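Local coordinates for restriction endonuclease EcoP15I, restriction subunit (Escherichia coli, PDB 4ZCF), which cleaves DNA, together with the Mod subunit, 25-27 base pairs downstream of one of two inversely oriented CAGCAG sites, at a contact of chain A with DNA. Sequence-based numbering; all coordinates share one arbitrary frame.

A contact of chain A with DNA. Residues 151, 189-190, 193, 195. With nucleotides of chain B.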
loop_
_atom_site.group_PDB
_atom_site.type_symbol
_atom_site.label_atom_id
_atom_site.label_comp_id
_atom_site.label_asym_id
_atom_site.label_seq_id
_atom_site.Cartn_x
_atom_site.Cartn_y
_atom_site.Cartn_z
ATOM N N SER A 151 14.744 2.210 0.340
ATOM C CA SER A 151 14.785 3.095 -0.819
ATOM C C SER A 151 13.634 2.669 -1.752
ATOM O O SER A 151 13.447 1.472 -1.981
ATOM C CB SER A 151 16.128 2.942 -1.522
ATOM O OG SER A 151 16.183 3.630 -2.756
ATOM N N GLY A 189 23.321 4.441 3.448
ATOM C CA GLY A 189 22.823 5.015 2.201
ATOM C C GLY A 189 21.541 5.803 2.389
ATOM O O GLY A 189 21.339 6.828 1.724
ATOM N N MET A 190 20.682 5.350 3.321
ATOM C CA MET A 190 19.411 5.999 3.634
ATOM C C MET A 190 19.558 7.151 4.606
ATOM O O MET A 190 18.829 8.140 4.482
ATOM C CB MET A 190 18.328 4.994 4.067
ATOM C CG MET A 190 17.780 4.129 2.905
ATOM S SD MET A 190 17.280 5.043 1.406
ATOM C CE MET A 190 15.915 6.028 2.026
ATOM N N SER A 193 20.661 9.981 2.380
ATOM C CA SER A 193 19.724 10.376 1.336
ATOM C C SER A 193 19.055 11.717 1.637
ATOM O O SER A 193 18.711 11.965 2.792
ATOM C CB SER A 193 18.646 9.312 1.172
ATOM O OG SER A 193 17.711 9.752 0.204
ATOM N N SER A 195 16.097 12.391 0.945
ATOM C CA SER A 195 14.760 11.946 1.333
ATOM C C SER A 195 14.488 12.218 2.839
ATOM O O SER A 195 13.344 12.461 3.214
ATOM C CB SER A 195 14.614 10.457 1.027
ATOM O OG SER A 195 13.269 10.024 1.131
ATOM P P DT B 6 20.116 2.093 -0.656
ATOM O OP1 DT B 6 19.545 2.118 0.707
ATOM O OP2 DT B 6 19.512 1.192 -1.652
ATOM O "O5'" DT B 6 20.029 3.541 -1.284
ATOM C "C5'" DT B 6 20.673 4.712 -0.829
ATOM C "C4'" DT B 6 20.357 5.880 -1.760
ATOM O "O4'" DT B 6 21.223 5.880 -2.919
ATOM C "C3'" DT B 6 18.933 5.902 -2.296
ATOM O "O3'" DT B 6 18.367 7.149 -1.986
ATOM C "C2'" DT B 6 19.047 5.598 -3.791
ATOM C "C1'" DT B 6 20.469 6.049 -4.101
ATOM N N1 DT B 6 21.175 5.349 -5.227
ATOM C C2 DT B 6 21.885 6.115 -6.122
ATOM O O2 DT B 6 21.909 7.329 -6.076
ATOM N N3 DT B 6 22.557 5.402 -7.089
ATOM C C4 DT B 6 22.586 4.019 -7.267
ATOM O O4 DT B 6 23.218 3.509 -8.205
ATOM C C5 DT B 6 21.861 3.268 -6.277
ATOM C C7 DT B 6 21.853 1.766 -6.353
ATOM C C6 DT B 6 21.206 3.962 -5.317
ATOM P P DA B 7 16.819 7.476 -2.231
ATOM O OP1 DA B 7 16.350 8.440 -1.221
ATOM O OP2 DA B 7 16.038 6.226 -2.411
ATOM O "O5'" DA B 7 16.977 8.225 -3.637
ATOM C "C5'" DA B 7 17.818 9.380 -3.749
ATOM C "C4'" DA B 7 17.705 10.004 -5.126
ATOM O "O4'" DA B 7 18.487 9.259 -6.094
ATOM C "C3'" DA B 7 16.289 10.146 -5.692
ATOM O "O3'" DA B 7 16.102 11.507 -6.119
ATOM C "C2'" DA B 7 16.209 9.092 -6.797
ATOM C "C1'" DA B 7 17.668 8.861 -7.172
ATOM N N9 DA B 7 18.059 7.505 -7.523
ATOM C C8 DA B 7 17.696 6.311 -6.954
ATOM N N7 DA B 7 18.291 5.258 -7.483
ATOM C C5 DA B 7 19.108 5.803 -8.453
ATOM C C6 DA B 7 19.981 5.237 -9.403
ATOM N N6 DA B 7 20.218 3.919 -9.527
ATOM N N1 DA B 7 20.649 6.098 -10.217
ATOM C C2 DA B 7 20.417 7.419 -10.146
ATOM N N3 DA B 7 19.634 8.057 -9.278
ATOM C C4 DA B 7 19.001 7.187 -8.464
#
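Gly189 and Met190 meet the sugar-phosphate backbone of DT6 in chain B. They belong to the short helix 188-191 of the helicase-like domain, in the Res family of type III restriction enzymes. The residues named here touch the backbone of DT6 and DA7, whose bases are paired. Gly189 CA lies 3.7 Å from C5' of DT6, and the lack of a side chain probably lets the helix come this near. Met190 runs alongside the DT6 phosphate. Met190 CG is 3.5 Å from OP1 of DT6, a non-bridging oxygen. The chain then bends at chi2 and chi3. The bends carry Met190 SD past C5' of DT6, at 4.1 Å, and turn the methyl CE towards the next phosphate.

The phosphate of DA7 sits between Ser151 and Ser193, which approach different oxygens. Ser151 OG donates a hydrogen bond to OP2 of DA7 at 2.6 Å. Anti to the backbone N (chi1 172°), this OG is directed at the DA7 phosphate. An alanine here would probably leave OP2 without this hydroxyl donor and weaken the hold on the DA7 phosphate. Ser193 OG points at OP1 of DA7, but the modelled separation is too short to be trusted. Ser193 OG also accepts a hydrogen bond from the backbone N of Ser195, at 3.2 Å and 156° at the hydrogen. That bond probably helps to fix its rotation. Ser195 CB packs 3.5 Å from OP1 of DA7.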